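Local coordinates for protein histidine acid phosphatase (Bifidobacterium longum subsp. infantis, PDB 6RXE) that probably strips phosphate groups from inositol polyphosphates such as phytate and from 2,3-bisphosphoglycerate, at residues 45-50 / 105-110; 186-191 / 394-399. All coordinates share one frame; numbering follows the deposited sequence.

Contact 1: 45-50 / 105-110. With IHS (D-myo-inositol-hexasulphate), chain C.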
# COMPACT_ATOMS: atom_id res chain seq x y z
N HIS A 45 4.55 3.53 -2.25
CA HIS A 45 5.98 3.34 -2.03
C HIS A 45 6.38 1.92 -2.42
O HIS A 45 5.57 0.99 -2.37
CB HIS A 45 6.32 3.60 -0.57
CG HIS A 45 5.68 2.63 0.37
ND1 HIS A 45 6.12 1.33 0.52
CD2 HIS A 45 4.61 2.76 1.20
CE1 HIS A 45 5.35 0.70 1.40
NE2 HIS A 45 4.43 1.55 1.83
N GLY A 46 7.63 1.76 -2.82
CA GLY A 46 8.16 0.44 -3.11
C GLY A 46 8.40 -0.37 -1.85
O GLY A 46 8.13 0.06 -0.73
N SER A 47 8.94 -1.58 -2.05
CA SER A 47 9.20 -2.50 -0.95
C SER A 47 9.92 -1.80 0.20
O SER A 47 10.82 -0.99 -0.00
CB SER A 47 10.04 -3.69 -1.42
OG SER A 47 9.29 -4.55 -2.26
N ARG A 48 9.49 -2.12 1.42
CA ARG A 48 9.97 -1.51 2.65
C ARG A 48 10.24 -2.60 3.68
O ARG A 48 9.81 -3.75 3.53
CB ARG A 48 8.96 -0.52 3.22
CG ARG A 48 7.60 -1.15 3.54
CD ARG A 48 6.81 -0.32 4.55
NE ARG A 48 5.44 -0.78 4.71
CZ ARG A 48 5.07 -1.80 5.48
NH1 ARG A 48 3.79 -2.15 5.56
NH2 ARG A 48 5.98 -2.49 6.16
N GLY A 49 10.93 -2.22 4.74
CA GLY A 49 11.02 -3.06 5.91
C GLY A 49 9.75 -2.98 6.72
O GLY A 49 8.73 -2.43 6.29
N LEU A 50 9.81 -3.54 7.93
CA LEU A 50 8.72 -3.35 8.88
C LEU A 50 8.48 -1.85 9.09
O LEU A 50 9.42 -1.05 9.11
CB LEU A 50 9.07 -4.02 10.20
CG LEU A 50 9.07 -5.55 10.21
CD1 LEU A 50 9.61 -6.05 11.53
CD2 LEU A 50 7.67 -6.10 9.96
N ALA A 105 13.69 0.49 -4.17
CA ALA A 105 14.43 1.41 -5.03
C ALA A 105 14.48 0.89 -6.46
O ALA A 105 14.25 1.65 -7.41
CB ALA A 105 15.84 1.62 -4.48
N GLN A 106 14.76 -0.40 -6.64
CA GLN A 106 14.79 -0.98 -7.98
C GLN A 106 13.42 -0.92 -8.64
O GLN A 106 13.30 -0.59 -9.83
CB GLN A 106 15.30 -2.42 -7.91
CG GLN A 106 16.76 -2.54 -7.50
CD GLN A 106 17.13 -3.92 -6.98
OE1 GLN A 106 16.27 -4.76 -6.74
NE2 GLN A 106 18.43 -4.16 -6.81
N GLN A 107 12.37 -1.23 -7.88
CA GLN A 107 11.01 -1.16 -8.41
C GLN A 107 10.71 0.22 -8.98
O GLN A 107 10.32 0.36 -10.14
CB GLN A 107 10.00 -1.52 -7.32
CG GLN A 107 10.00 -3.00 -6.92
CD GLN A 107 9.46 -3.21 -5.51
OE1 GLN A 107 9.01 -2.28 -4.85
NE2 GLN A 107 9.53 -4.45 -5.04
N HIS A 108 10.93 1.26 -8.17
CA HIS A 108 10.54 2.59 -8.64
C HIS A 108 11.48 3.12 -9.72
O HIS A 108 11.04 3.87 -10.59
CB HIS A 108 10.43 3.54 -7.46
CG HIS A 108 9.08 3.52 -6.83
ND1 HIS A 108 8.03 4.29 -7.30
CD2 HIS A 108 8.57 2.78 -5.82
CE1 HIS A 108 6.95 4.04 -6.58
NE2 HIS A 108 7.25 3.13 -5.68
N TYR A 109 12.76 2.73 -9.69
CA TYR A 109 13.66 3.08 -10.79
C TYR A 109 13.15 2.55 -12.12
O TYR A 109 13.11 3.27 -13.13
CB TYR A 109 15.06 2.54 -10.48
CG TYR A 109 16.14 2.84 -11.50
CD1 TYR A 109 16.32 2.02 -12.61
CD2 TYR A 109 17.00 3.91 -11.33
CE1 TYR A 109 17.31 2.28 -13.53
CE2 TYR A 109 17.99 4.17 -12.24
CZ TYR A 109 18.15 3.36 -13.34
OH TYR A 109 19.15 3.63 -14.25
N GLY A 110 12.74 1.27 -12.14
CA GLY A 110 12.16 0.72 -13.35
C GLY A 110 10.87 1.40 -13.75
O GLY A 110 10.62 1.65 -14.94
C1 IHS C . -0.38 0.12 8.68
O1 IHS C . -0.41 -0.37 10.02
S1 IHS C . -1.75 -0.87 10.51
C2 IHS C . 0.22 -0.94 7.80
O2 IHS C . -2.38 -1.75 9.50
S2 IHS C . 1.85 -2.68 8.73
C3 IHS C . 0.29 -0.44 6.35
O3 IHS C . -1.58 -1.58 11.82
S3 IHS C . 0.01 -2.36 4.78
C4 IHS C . 1.03 0.88 6.21
O4 IHS C . -2.66 0.29 10.91
S4 IHS C . 2.03 1.52 3.92
C5 IHS C . 0.54 1.94 7.20
S5 IHS C . 0.91 4.42 6.77
C6 IHS C . 0.43 1.42 8.62
S6 IHS C . 0.57 2.90 10.60
O12 IHS C . 1.52 -1.24 8.29
O13 IHS C . 0.92 -1.41 5.55
O14 IHS C . 0.81 1.39 4.85
O15 IHS C . 1.47 3.04 7.19
O16 IHS C . -0.18 2.41 9.40
O22 IHS C . 0.66 -3.40 9.31
O23 IHS C . -0.61 -3.39 5.72
O24 IHS C . 1.54 1.50 2.48
O25 IHS C . 0.21 5.10 7.91
O26 IHS C . 1.72 3.79 10.21
O32 IHS C . 3.00 -2.67 9.72
O33 IHS C . -1.05 -1.61 4.01
O34 IHS C . 3.05 0.43 4.15
O35 IHS C . 0.04 4.31 5.57
O36 IHS C . 1.05 1.75 11.47
O42 IHS C . 2.16 -3.56 7.54
O43 IHS C . 0.80 -3.05 3.66
O44 IHS C . 2.83 2.74 4.23
O45 IHS C . 2.03 5.37 6.51
O46 IHS C . -0.37 3.60 11.55
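Gln107 grips Ser47 with both ends of its side-chain amide, tying helix 102-118 to the Arg-His-Gly-X-Arg signature loop of the histidine acid phosphatases. OE1 of Gln107 accepts the backbone N of Ser47 at 2.9 Å (161° at the hydrogen), while Gln107 NE2 gives a bond to Ser47 OG at 2.8 Å. That hydroxyl is also bonded to Asp317, which helps hold its rotation. A leucine in place of Gln107 would probably leave the buried Ser47 N without its acceptor and the loop freer to shift off the helix.

The tight part is at Gly46, which lets the helix close in because it has no side chain: its CA lies 3.3 Å from Gln107 OE1. Beside it the His108 ring comes edge-on, with CD2 3.3 Å from Gly46 N; NE2 of His108 spends its bond on the carbonyl of Arg44. Looser is the side of Gln107, which stays partly exposed where its side chain also touches Tyr16.

On the other side of the loop lies the bound inositol hexasulphate, a phytate mimic, consistent with a pocket for substrate phosphates. His45, with CG between backbone N and carbonyl carbon (chi1 64°), folds its ring back so that ND1 bonds Gly46 O almost straight at 2.7 Å. His45 NE2 and Arg48 NE then converge on sulphate oxygen O34, at 2.9 and 2.7 Å.

Contact 2: 186-191 / 394-399. With IHS (D-myo-inositol-hexasulphate), chain C.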
# COMPACT_ATOMS: atom_id res chain seq x y z
N ASP A 186 -3.14 16.05 1.74
CA ASP A 186 -4.58 16.10 1.51
C ASP A 186 -5.02 15.14 0.41
O ASP A 186 -6.15 14.65 0.43
CB ASP A 186 -5.03 17.52 1.19
CG ASP A 186 -5.06 18.42 2.42
OD1 ASP A 186 -4.74 17.95 3.53
OD2 ASP A 186 -5.43 19.60 2.27
N THR A 187 -4.14 14.87 -0.57
CA THR A 187 -4.44 13.90 -1.61
C THR A 187 -3.66 12.60 -1.48
O THR A 187 -4.03 11.61 -2.12
CB THR A 187 -4.17 14.49 -3.00
OG1 THR A 187 -2.77 14.73 -3.16
CG2 THR A 187 -4.95 15.79 -3.20
N LEU A 188 -2.61 12.56 -0.66
CA LEU A 188 -1.76 11.38 -0.53
C LEU A 188 -1.70 10.82 0.88
O LEU A 188 -0.95 9.87 1.13
CB LEU A 188 -0.34 11.70 -1.01
CG LEU A 188 -0.23 12.19 -2.45
CD1 LEU A 188 1.21 12.56 -2.79
CD2 LEU A 188 -0.76 11.12 -3.40
N TYR A 189 -2.47 11.39 1.82
CA TYR A 189 -2.52 10.90 3.19
C TYR A 189 -3.86 11.29 3.81
O TYR A 189 -3.94 11.75 4.95
CB TYR A 189 -1.36 11.45 4.03
CG TYR A 189 -0.88 10.50 5.12
CD1 TYR A 189 -0.16 9.36 4.80
CD2 TYR A 189 -1.15 10.76 6.46
CE1 TYR A 189 0.29 8.50 5.79
CE2 TYR A 189 -0.70 9.90 7.46
CZ TYR A 189 0.01 8.77 7.11
OH TYR A 189 0.46 7.91 8.09
N PHE A 190 -4.94 11.11 3.04
CA PHE A 190 -6.27 11.60 3.40
C PHE A 190 -6.98 10.74 4.44
O PHE A 190 -8.09 11.08 4.84
CB PHE A 190 -7.12 11.71 2.13
CG PHE A 190 -7.06 10.50 1.24
CD1 PHE A 190 -7.47 9.25 1.68
CD2 PHE A 190 -6.55 10.60 -0.04
CE1 PHE A 190 -7.40 8.15 0.86
CE2 PHE A 190 -6.47 9.50 -0.87
CZ PHE A 190 -6.90 8.26 -0.41
N HIS A 191 -6.37 9.63 4.88
CA HIS A 191 -7.03 8.72 5.80
C HIS A 191 -6.77 9.03 7.27
O HIS A 191 -7.39 8.40 8.13
CB HIS A 191 -6.60 7.27 5.51
CG HIS A 191 -5.13 7.05 5.65
ND1 HIS A 191 -4.20 7.61 4.79
CD2 HIS A 191 -4.41 6.33 6.55
CE1 HIS A 191 -2.99 7.24 5.16
NE2 HIS A 191 -3.09 6.46 6.22
N THR A 394 2.11 14.88 -13.47
CA THR A 394 2.06 14.93 -12.00
C THR A 394 2.29 13.52 -11.48
O THR A 394 1.44 12.64 -11.68
CB THR A 394 0.74 15.50 -11.49
OG1 THR A 394 0.54 16.83 -12.00
CG2 THR A 394 0.74 15.58 -9.96
N PHE A 395 3.42 13.29 -10.82
CA PHE A 395 3.79 11.98 -10.30
C PHE A 395 3.69 12.01 -8.78
O PHE A 395 4.45 12.73 -8.12
CB PHE A 395 5.20 11.59 -10.72
CG PHE A 395 5.39 11.47 -12.22
CD1 PHE A 395 4.59 10.63 -12.98
CD2 PHE A 395 6.40 12.19 -12.85
CE1 PHE A 395 4.79 10.52 -14.35
CE2 PHE A 395 6.60 12.08 -14.22
CZ PHE A 395 5.79 11.25 -14.97
N ARG A 396 2.78 11.21 -8.21
CA ARG A 396 2.54 11.22 -6.78
C ARG A 396 2.96 9.89 -6.15
O ARG A 396 2.78 8.82 -6.74
CB ARG A 396 1.07 11.49 -6.47
CG ARG A 396 0.44 12.61 -7.29
CD ARG A 396 -1.08 12.46 -7.28
NE ARG A 396 -1.78 13.57 -7.93
CZ ARG A 396 -2.10 13.61 -9.22
NH1 ARG A 396 -1.76 12.61 -10.03
NH2 ARG A 396 -2.76 14.65 -9.71
N PHE A 397 3.49 9.97 -4.93
CA PHE A 397 3.99 8.80 -4.22
C PHE A 397 3.38 8.77 -2.82
O PHE A 397 3.45 9.76 -2.08
CB PHE A 397 5.52 8.81 -4.19
CG PHE A 397 6.13 8.78 -5.56
CD1 PHE A 397 6.30 9.95 -6.29
CD2 PHE A 397 6.46 7.57 -6.16
CE1 PHE A 397 6.83 9.92 -7.57
CE2 PHE A 397 6.98 7.53 -7.43
CZ PHE A 397 7.17 8.70 -8.14
N ALA A 398 2.75 7.64 -2.49
CA ALA A 398 1.91 7.52 -1.30
C ALA A 398 1.92 6.10 -0.75
O ALA A 398 2.98 5.49 -0.61
CB ALA A 398 0.48 7.97 -1.61
N HIS A 399 0.73 5.56 -0.44
CA HIS A 399 0.64 4.43 0.47
C HIS A 399 -0.44 3.45 0.03
O HIS A 399 -1.28 3.75 -0.83
CB HIS A 399 0.33 4.92 1.89
CG HIS A 399 1.32 5.92 2.40
ND1 HIS A 399 2.46 5.56 3.09
CD2 HIS A 399 1.37 7.27 2.28
CE1 HIS A 399 3.15 6.64 3.39
NE2 HIS A 399 2.52 7.69 2.91
C1 IHS C . -0.38 0.12 8.68
O1 IHS C . -0.41 -0.37 10.02
S1 IHS C . -1.75 -0.87 10.51
C2 IHS C . 0.22 -0.94 7.80
O2 IHS C . -2.38 -1.75 9.50
S2 IHS C . 1.85 -2.68 8.73
C3 IHS C . 0.29 -0.44 6.35
O3 IHS C . -1.58 -1.58 11.82
S3 IHS C . 0.01 -2.36 4.78
C4 IHS C . 1.03 0.88 6.21
O4 IHS C . -2.66 0.29 10.91
S4 IHS C . 2.03 1.52 3.92
C5 IHS C . 0.54 1.94 7.20
S5 IHS C . 0.91 4.42 6.77
C6 IHS C . 0.43 1.42 8.62
S6 IHS C . 0.57 2.90 10.60
O12 IHS C . 1.52 -1.24 8.29
O13 IHS C . 0.92 -1.41 5.55
O14 IHS C . 0.81 1.39 4.85
O15 IHS C . 1.47 3.04 7.19
O16 IHS C . -0.18 2.41 9.40
O22 IHS C . 0.66 -3.40 9.31
O23 IHS C . -0.61 -3.39 5.72
O24 IHS C . 1.54 1.50 2.48
O25 IHS C . 0.21 5.10 7.91
O26 IHS C . 1.72 3.79 10.21
O32 IHS C . 3.00 -2.67 9.72
O33 IHS C . -1.05 -1.61 4.01
O34 IHS C . 3.05 0.43 4.15
O35 IHS C . 0.04 4.31 5.57
O36 IHS C . 1.05 1.75 11.47
O42 IHS C . 2.16 -3.56 7.54
O43 IHS C . 0.80 -3.05 3.66
O44 IHS C . 2.83 2.74 4.23
O45 IHS C . 2.03 5.37 6.51
O46 IHS C . -0.37 3.60 11.55
O HOH W 1 -2.22 15.35 -5.83
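Leu188 covers the end of strand 391-398 with its two methyls and has the most surface buried here. CD2 of Leu188 sits 3.6 Å from Arg396 CB and 3.8 Å from Ala398 CB; the leucine and arginine side chains run at about a right angle. The CB of Arg396, and more distantly its CD, serve as apolar surface. The extended chain carries the guanidinium away to salt bridges with Asp377 and Glu40, and a water links Arg396 NE to Thr187 OG1.

His399, the N-cap residue of helix 400-410, opens the His-Ala-Glu motif of the family. Tyr189 brings its ring edge over the His399 face in an offset edge-to-face pair, planes at 71°, with Tyr189 CD1 3.6 Å from His399 CD2; Leu188 O sits at the edge of the same imidazole. Both ring nitrogens are held: NE2 is hydrogen-bonded to Ser138, and His399 ND1 donates to O44 of the inositol hexasulphate at 3.1 Å and 164°. Tyr189 OH lies 2.8 Å from O25 of the ligand.

The two segments share a water bridge but no direct hydrogen bond; apolar and ring contacts do most of the joining, and His399 and Tyr189 present their polar ends to the anion.

Contact 1 closes along the chain before contact 2 opens, and their centres lie 16 Å apart in the same histidine phosphatase fold. The central mixed sheet joins them: strand 35-44, which runs into the 45-50 loop, pairs in parallel with strand 391-398 of contact 2. The pairing carries on past the first strand, where His45 N lies 3.0 Å from Ala398 O, a probable hydrogen bond. Behind this seam, His108 of helix 102-118 packs against Phe397. Two family motifs thus leave neighbouring strand ends and face one inositol hexasulphate, contact 1 and contact 2 each supplying part of an anion pocket that Arg142 and Lys192 also line.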